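Local atomic coordinates of mambaquaretin-1 (Dendroaspis angusticeps, PDB entry 5M4V), a protein that selectively antagonises the vasopressin type 2 receptor and is a mamba venom toxin built on the Kunitz fold. Residues A[1-6]-A[23-28]. Sequence-based numbering, arbitrary orientation.
Sequences RPSFCN and YSQKTN
Tyr23 and Cys5 form the tight, buried half of this contact, in which the N-terminal 3-10 turn of a Kunitz domain is laid against strand 18-24 and the turn that follows it. With chi1 at 174°, the tyrosine ring swings away from its own backbone nitrogen and is directed at residues 1-6. Its CD2 lies 3.8 Å from Cys5 CB and 3.2 Å from Cys5 O, the carbonyl oxygen meeting the ring at its edge. Cys5 SG sits obliquely 5.4 Å from the Tyr23 ring centroid, a sulfur-aromatic contact. Because that sulfur is disulfide-bonded to Cys55 and the ring also touches Cys55 and Val56, strand, N-terminal turn and C-terminal helix converge here, as in other members of the BPTI family.

Toward the phenol end the packing gives way to an exposed, polar fringe. The extended Arg1 side chain crosses Tyr23 at about a right angle, with guanidinium and ring planes 33° apart. Tyr23 OH lies over one guanidinium face, displaced from its centre, 3.2 Å from Arg1 NE, an approach too poorly angled for a hydrogen bond. Each group is instead bound within its own segment. Arg1 NE donates to Asn6 OD1 at 2.8 Å, nearly in the guanidinium plane, and Arg1 NH1 adds a weak bond to the same oxygen. Tyr23 OH gives its proton to a lone pair of Asn28 OD1 at 2.6 Å, in the carbonyl plane. Gln25 belongs to the same fringe and crosses Asn6, its CG 3.1 Å from Asn6 OD1.

With no clear hydrogen bond joining the segments, what holds them together is probably the packing of the Tyr23 ring on Cys5, while Asn6 and Asn28 probably help set how guanidinium and phenol face each other.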
ATOM      1  N   ARG A   1      -6.559   9.450  -9.529  1.00 16.31           N
ATOM      2  CA  ARG A   1      -6.285   8.920  -8.159  1.00 14.75           C
ATOM      3  C   ARG A   1      -5.421   9.973  -7.474  1.00 12.94           C
ATOM      4  O   ARG A   1      -4.660  10.683  -8.122  1.00 14.90           O
ATOM      5  CB  ARG A   1      -5.603   7.608  -8.234  1.00 14.75           C
ATOM      6  CG  ARG A   1      -4.255   7.605  -8.937  1.00 14.86           C
ATOM      7  CD  ARG A   1      -3.799   6.213  -9.262  1.00 16.14           C
ATOM      8  NE  ARG A   1      -2.635   6.265 -10.158  1.00 16.76           N
ATOM      9  CZ  ARG A   1      -2.664   6.438 -11.445  1.00 16.81           C
ATOM     10  NH1 ARG A   1      -1.498   6.414 -12.125  1.00 23.20           N
ATOM     11  NH2 ARG A   1      -3.806   6.476 -12.113  1.00 20.19           N
ATOM     12  N   PRO A   2      -5.388   9.971  -6.113  1.00 12.65           N
ATOM     13  CA  PRO A   2      -4.434  10.759  -5.382  1.00 12.72           C
ATOM     14  C   PRO A   2      -3.000  10.433  -5.801  1.00 13.48           C
ATOM     15  O   PRO A   2      -2.641   9.275  -5.993  1.00 13.17           O
ATOM     16  CB  PRO A   2      -4.677  10.379  -3.915  1.00 14.35           C
ATOM     17  CG  PRO A   2      -6.122   9.991  -3.886  1.00 14.38           C
ATOM     18  CD  PRO A   2      -6.304   9.282  -5.192  1.00 12.91           C
ATOM     19  N   SER A   3      -2.135  11.468  -5.848  1.00 16.38           N
ATOM     20  CA  SER A   3      -0.774  11.234  -6.325  1.00 17.58           C
ATOM     21  C   SER A   3       0.013  10.253  -5.403  1.00 14.87           C
ATOM     22  O   SER A   3       0.891   9.568  -5.877  1.00 15.84           O
ATOM     23  CB  SER A   3      -0.034  12.442  -6.601  1.00 21.66           C
ATOM     24  OG  SER A   3       0.005  13.110  -5.402  1.00 26.24           O
ATOM     25  N   PHE A   4      -0.329  10.198  -4.096  1.00 13.90           N
ATOM     26  CA  PHE A   4       0.412   9.315  -3.210  1.00 14.26           C
ATOM     27  C   PHE A   4       0.160   7.834  -3.517  1.00 12.20           C
ATOM     28  O   PHE A   4       0.982   6.982  -3.118  1.00 12.96           O
ATOM     29  CB  PHE A   4       0.191   9.580  -1.704  1.00 15.42           C
ATOM     30  CG  PHE A   4      -1.199   9.324  -1.201  1.00 12.49           C
ATOM     31  CD1 PHE A   4      -1.582   8.073  -0.817  1.00 13.72           C
ATOM     32  CD2 PHE A   4      -2.058  10.332  -0.965  1.00 17.10           C
ATOM     33  CE1 PHE A   4      -2.854   7.887  -0.325  1.00 17.00           C
ATOM     34  CE2 PHE A   4      -3.262  10.157  -0.506  1.00 20.60           C
ATOM     35  CZ  PHE A   4      -3.728   8.955  -0.191  1.00 18.24           C
ATOM     36  N   CYS A   5      -0.914   7.516  -4.248  1.00 11.78           N
ATOM     37  CA  CYS A   5      -1.085   6.166  -4.717  1.00 11.04           C
ATOM     38  C   CYS A   5       0.085   5.679  -5.561  1.00 11.96           C
ATOM     39  O   CYS A   5       0.335   4.479  -5.645  1.00 12.82           O
ATOM     40  CB  CYS A   5      -2.356   6.094  -5.549  1.00 11.75           C
ATOM     41  SG  CYS A   5      -3.898   6.441  -4.638  1.00 12.09           S
ATOM     42  N   ASN A   6       0.758   6.647  -6.229  1.00 12.36           N
ATOM     43  CA  ASN A   6       1.842   6.330  -7.106  1.00 13.66           C
ATOM     44  C   ASN A   6       3.175   6.225  -6.413  1.00 14.82           C
ATOM     45  O   ASN A   6       4.169   5.910  -7.064  1.00 17.53           O
ATOM     46  CB  ASN A   6       1.921   7.372  -8.207  1.00 16.57           C
ATOM     47  CG  ASN A   6       0.662   7.417  -9.036  1.00 16.49           C
ATOM     48  OD1 ASN A   6       0.046   6.386  -9.326  1.00 18.50           O
ATOM     49  ND2 ASN A   6       0.228   8.618  -9.376  1.00 19.78           N
ATOM     50  N   TYR A  23      -1.260   0.233  -3.867  1.00  9.44           N
ATOM     51  CA  TYR A  23      -1.642   0.409  -5.278  1.00  9.91           C
ATOM     52  C   TYR A  23      -0.426   0.338  -6.172  1.00 10.34           C
ATOM     53  O   TYR A  23       0.602   0.965  -5.875  1.00 11.04           O
ATOM     54  CB  TYR A  23      -2.315   1.778  -5.413  1.00 10.63           C
ATOM     55  CG  TYR A  23      -2.609   2.115  -6.865  1.00 11.45           C
ATOM     56  CD1 TYR A  23      -3.774   1.676  -7.492  1.00 11.91           C
ATOM     57  CD2 TYR A  23      -1.710   2.905  -7.599  1.00 11.97           C
ATOM     58  CE1 TYR A  23      -4.038   2.033  -8.826  1.00 12.72           C
ATOM     59  CE2 TYR A  23      -1.943   3.223  -8.926  1.00 12.78           C
ATOM     60  CZ  TYR A  23      -3.108   2.817  -9.513  1.00 13.15           C
ATOM     61  OH  TYR A  23      -3.294   3.168 -10.847  1.00 15.42           O
ATOM     62  N   SER A  24      -0.567  -0.370  -7.306  1.00 11.23           N
ATOM     63  CA  SER A  24       0.504  -0.403  -8.326  1.00 13.08           C
ATOM     64  C   SER A  24       0.019   0.292  -9.605  1.00 13.03           C
ATOM     65  O   SER A  24      -1.034   0.021 -10.188  1.00 14.24           O
ATOM     66  CB  SER A  24       0.769  -1.863  -8.703  1.00 14.39           C
ATOM     67  OG  SER A  24       1.682  -1.892  -9.801  1.00 17.69           O
ATOM     68  N   GLN A  25       0.865   1.252 -10.044  1.00 17.33           N
ATOM     69  CA  GLN A  25       0.624   1.881 -11.340  1.00 19.96           C
ATOM     70  C   GLN A  25       0.749   0.948 -12.500  1.00 21.38           C
ATOM     71  O   GLN A  25       0.202   1.210 -13.599  1.00 26.75           O
ATOM     72  CB  GLN A  25       1.637   3.023 -11.609  1.00 24.62           C
ATOM     73  CG  GLN A  25       1.498   4.031 -10.704  1.00 27.31           C
ATOM     74  CD  GLN A  25       2.287   5.272 -11.172  1.00 36.26           C
ATOM     75  OE1 GLN A  25       3.381   5.507 -10.761  1.00 38.11           O
ATOM     76  NE2 GLN A  25       1.733   6.047 -12.042  1.00 32.02           N
ATOM     77  N   LYS A  26       1.530  -0.141 -12.347  0.58 20.99           N
ATOM     78  CA  LYS A  26       1.666  -1.137 -13.454  0.58 22.00           C
ATOM     79  C   LYS A  26       0.304  -1.777 -13.783  0.58 24.09           C
ATOM     80  O   LYS A  26       0.068  -2.099 -14.936  0.58 31.96           O
ATOM     81  CB  LYS A  26       2.644  -2.224 -13.061  0.58 27.73           C
ATOM     82  CG  LYS A  26       4.026  -1.863 -12.698  0.58 30.05           C
ATOM     83  CD  LYS A  26       4.879  -1.356 -13.866  0.58 42.15           C
ATOM     84  CE  LYS A  26       6.277  -0.888 -13.364  0.58 46.96           C
ATOM     85  NZ  LYS A  26       7.215  -0.409 -14.363  0.58 42.96           N
ATOM     86  N   THR A  27      -0.525  -2.104 -12.782  1.00 18.76           N
ATOM     87  CA  THR A  27      -1.816  -2.818 -12.959  1.00 16.22           C
ATOM     88  C   THR A  27      -3.021  -1.994 -12.848  1.00 16.80           C
ATOM     89  O   THR A  27      -4.103  -2.483 -13.191  1.00 17.18           O
ATOM     90  CB  THR A  27      -1.774  -3.929 -11.902  1.00 16.64           C
ATOM     91  OG1 THR A  27      -1.744  -3.316 -10.637  1.00 15.81           O
ATOM     92  CG2 THR A  27      -0.613  -4.861 -11.964  1.00 19.90           C
ATOM     93  N   ASN A  28      -2.927  -0.764 -12.190  1.00 14.61           N
ATOM     94  CA  ASN A  28      -4.138  -0.058 -11.751  1.00 14.18           C
ATOM     95  C   ASN A  28      -4.934  -0.877 -10.833  1.00 13.10           C
ATOM     96  O   ASN A  28      -6.141  -0.661 -10.673  1.00 15.82           O
ATOM     97  CB  ASN A  28      -4.985   0.455 -12.922  1.00 16.99           C
ATOM     98  CG  ASN A  28      -5.975   1.532 -12.520  1.00 16.23           C
ATOM     99  OD1 ASN A  28      -5.656   2.433 -11.780  1.00 16.55           O
ATOM    100  ND2 ASN A  28      -7.210   1.485 -13.067  1.00 18.42           N
TER